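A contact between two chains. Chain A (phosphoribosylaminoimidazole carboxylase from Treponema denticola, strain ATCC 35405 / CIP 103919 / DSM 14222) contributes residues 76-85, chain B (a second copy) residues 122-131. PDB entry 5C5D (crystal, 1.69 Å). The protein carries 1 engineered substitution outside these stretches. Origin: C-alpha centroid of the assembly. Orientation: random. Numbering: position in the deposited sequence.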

# COMPACT_ATOMS: atom_id res chain seq x y z
N VAL A 76 -0.35 -19.24 -21.17
CA VAL A 76 -0.58 -19.10 -22.59
C VAL A 76 0.69 -18.58 -23.25
O VAL A 76 1.09 -19.07 -24.30
CB VAL A 76 -1.76 -18.17 -22.87
CG1 VAL A 76 -1.86 -17.81 -24.37
CG2 VAL A 76 -3.05 -18.81 -22.39
N ASP A 77 1.33 -17.59 -22.62
CA ASP A 77 2.51 -16.96 -23.22
C ASP A 77 3.68 -17.92 -23.34
O ASP A 77 4.44 -17.89 -24.31
CB ASP A 77 2.94 -15.74 -22.39
CG ASP A 77 3.99 -14.91 -23.10
OD1 ASP A 77 3.62 -14.08 -23.96
OD2 ASP A 77 5.19 -15.06 -22.78
N GLY A 78 3.82 -18.79 -22.35
CA GLY A 78 4.86 -19.80 -22.37
C GLY A 78 4.65 -20.88 -23.42
O GLY A 78 5.60 -21.57 -23.81
N PHE A 79 3.42 -21.02 -23.91
CA PHE A 79 3.09 -22.09 -24.85
C PHE A 79 3.10 -21.66 -26.31
O PHE A 79 3.58 -22.40 -27.18
CB PHE A 79 1.72 -22.67 -24.53
CG PHE A 79 1.35 -23.82 -25.41
CD1 PHE A 79 1.73 -25.10 -25.08
CD2 PHE A 79 0.64 -23.60 -26.57
CE1 PHE A 79 1.41 -26.15 -25.90
CE2 PHE A 79 0.31 -24.65 -27.40
CZ PHE A 79 0.69 -25.92 -27.07
N VAL A 80 2.51 -20.51 -26.61
CA VAL A 80 2.32 -20.08 -27.99
C VAL A 80 3.58 -19.41 -28.53
O VAL A 80 4.44 -18.98 -27.78
CB VAL A 80 1.11 -19.12 -28.14
CG1 VAL A 80 -0.14 -19.78 -27.62
CG2 VAL A 80 1.34 -17.75 -27.41
N LYS A 81 3.69 -19.35 -29.85
CA LYS A 81 4.90 -18.85 -30.48
C LYS A 81 4.96 -17.33 -30.46
O LYS A 81 5.98 -16.73 -30.12
CB LYS A 81 4.99 -19.36 -31.93
CG LYS A 81 5.10 -20.87 -32.06
CD LYS A 81 4.93 -21.29 -33.54
CE LYS A 81 5.26 -22.77 -33.79
NZ LYS A 81 4.11 -23.71 -33.55
N GLY A 82 3.85 -16.71 -30.85
CA GLY A 82 3.82 -15.29 -31.07
C GLY A 82 3.56 -14.51 -29.80
O GLY A 82 3.44 -15.08 -28.74
N ALA A 83 3.47 -13.20 -29.95
CA ALA A 83 3.18 -12.32 -28.82
C ALA A 83 1.79 -12.56 -28.21
O ALA A 83 0.85 -13.00 -28.89
CB ALA A 83 3.31 -10.88 -29.28
N THR A 84 1.65 -12.23 -26.91
CA THR A 84 0.34 -12.21 -26.27
C THR A 84 0.16 -10.92 -25.46
O THR A 84 1.11 -10.19 -25.21
CB THR A 84 0.10 -13.42 -25.34
OG1 THR A 84 0.86 -13.28 -24.14
CG2 THR A 84 0.45 -14.74 -26.07
N ILE A 85 -1.09 -10.67 -25.10
CA ILE A 85 -1.51 -9.48 -24.36
C ILE A 85 -2.30 -9.93 -23.14
O ILE A 85 -3.23 -10.73 -23.27
CB ILE A 85 -2.39 -8.55 -25.23
CG1 ILE A 85 -1.60 -7.99 -26.42
CG2 ILE A 85 -2.98 -7.42 -24.40
CD1 ILE A 85 -2.51 -7.41 -27.52
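Chain B, residues 122-131: LLAARIFSLY

What do the helical first residues of this stretch of chain A offer their partner? A:Asp77, on a helix that begins earlier in the chain, meets B:Arg126, whose CA-to-CB bond points toward chain A. The carboxylate forms a salt bridge, B:Arg126 NH1 lying 2.7 Å from A:Asp77 OD2, while B:Arg126 NH2 donates to the backbone A:Asp77 O, also at 2.7 Å. A:Thr84 OG1 donates a hydrogen bond to the other carboxylate oxygen, A:Asp77 OD1, at 2.9 Å.

How does the loop after the helix hold the arginine? It sets backbone carbonyls beside NE and NH2: B:Arg126 NE donates to A:Lys81 O at 3.2 Å, and B:Arg126 NH2 makes a weak hydrogen bond to A:Gly82 O at 3.0 Å. The CA-to-CB bond of A:Lys81 points away.

Why does A:Gly82 fit here? A:Gly82 CA sits 3.8 Å from B:Leu130 CD2, and a CB here would come within 2.6 Å of that methyl, a clash.

Where do the two backbones' CA atoms come nearest? The CA atoms of A:Ala83 and B:Arg126 are 4.9 Å apart, and A:Ala83 N donates a weak hydrogen bond to B:Arg126 O at 3.5 Å. A:Ala83 CB packs 4.0 Å from both B:Leu123 CD1 and B:Ile127 CG1, one helical turn apart. A:Ile85 lies in a strand that continues later in the chain and makes no contact with this stretch of chain B.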

# COMPACT_ATOMS: atom_id res chain seq x y z
N LEU B 122 12.08 -9.59 -25.70
CA LEU B 122 11.40 -10.80 -26.18
C LEU B 122 10.04 -10.45 -26.76
O LEU B 122 9.65 -10.98 -27.80
CB LEU B 122 11.27 -11.82 -25.05
CG LEU B 122 10.47 -13.09 -25.36
CD1 LEU B 122 11.06 -13.84 -26.56
CD2 LEU B 122 10.41 -14.01 -24.14
N LEU B 123 9.30 -9.55 -26.11
CA LEU B 123 8.01 -9.13 -26.65
C LEU B 123 8.18 -8.48 -28.03
O LEU B 123 7.41 -8.74 -28.95
CB LEU B 123 7.31 -8.15 -25.69
CG LEU B 123 6.02 -7.54 -26.25
CD1 LEU B 123 4.98 -8.61 -26.50
CD2 LEU B 123 5.50 -6.47 -25.30
N ALA B 124 9.22 -7.65 -28.15
CA ALA B 124 9.49 -6.96 -29.40
C ALA B 124 9.70 -8.02 -30.48
O ALA B 124 9.05 -7.99 -31.54
CB ALA B 124 10.72 -6.06 -29.27
N ALA B 125 10.56 -8.99 -30.19
CA ALA B 125 10.85 -10.08 -31.12
C ALA B 125 9.59 -10.82 -31.51
O ALA B 125 9.35 -11.09 -32.70
CB ALA B 125 11.85 -11.03 -30.53
N ARG B 126 8.77 -11.17 -30.52
CA ARG B 126 7.60 -11.99 -30.79
C ARG B 126 6.53 -11.19 -31.51
O ARG B 126 5.69 -11.75 -32.20
CB ARG B 126 7.06 -12.60 -29.50
CG ARG B 126 8.05 -13.54 -28.86
CD ARG B 126 7.61 -13.99 -27.50
NE ARG B 126 6.49 -14.92 -27.51
CZ ARG B 126 5.95 -15.43 -26.41
NH1 ARG B 126 6.41 -15.08 -25.21
NH2 ARG B 126 4.94 -16.29 -26.48
N ILE B 127 6.60 -9.87 -31.41
CA ILE B 127 5.69 -9.03 -32.19
C ILE B 127 6.07 -9.14 -33.69
O ILE B 127 5.20 -9.39 -34.53
CB ILE B 127 5.74 -7.56 -31.72
CG1 ILE B 127 4.86 -7.41 -30.47
CG2 ILE B 127 5.26 -6.62 -32.81
CD1 ILE B 127 4.97 -6.06 -29.77
N PHE B 128 7.35 -8.97 -34.00
CA PHE B 128 7.83 -9.11 -35.38
C PHE B 128 7.61 -10.54 -35.89
O PHE B 128 7.33 -10.75 -37.06
CB PHE B 128 9.32 -8.77 -35.49
CG PHE B 128 9.64 -7.34 -35.14
CD1 PHE B 128 8.95 -6.29 -35.73
CD2 PHE B 128 10.65 -7.05 -34.23
CE1 PHE B 128 9.24 -4.98 -35.41
CE2 PHE B 128 10.94 -5.74 -33.91
CZ PHE B 128 10.24 -4.70 -34.51
N SER B 129 7.76 -11.51 -34.99
CA SER B 129 7.70 -12.92 -35.37
C SER B 129 6.38 -13.31 -36.01
O SER B 129 6.28 -14.38 -36.60
CB SER B 129 7.93 -13.82 -34.16
OG SER B 129 6.72 -14.01 -33.43
N LEU B 130 5.37 -12.46 -35.88
CA LEU B 130 4.08 -12.74 -36.50
C LEU B 130 4.19 -12.69 -38.02
O LEU B 130 3.38 -13.29 -38.72
CB LEU B 130 3.02 -11.75 -36.03
CG LEU B 130 2.68 -11.73 -34.54
CD1 LEU B 130 1.33 -11.07 -34.34
CD2 LEU B 130 2.69 -13.11 -33.93
N TYR B 131 5.19 -11.96 -38.52
CA TYR B 131 5.37 -11.78 -39.97
C TYR B 131 6.81 -12.04 -40.45
O TYR B 131 7.09 -11.97 -41.65
CB TYR B 131 4.95 -10.37 -40.37
CG TYR B 131 3.48 -10.06 -40.18
CD1 TYR B 131 3.02 -9.57 -38.97
CD2 TYR B 131 2.55 -10.24 -41.20
CE1 TYR B 131 1.69 -9.26 -38.77
CE2 TYR B 131 1.20 -9.94 -41.01
CZ TYR B 131 0.78 -9.44 -39.78
OH TYR B 131 -0.55 -9.13 -39.55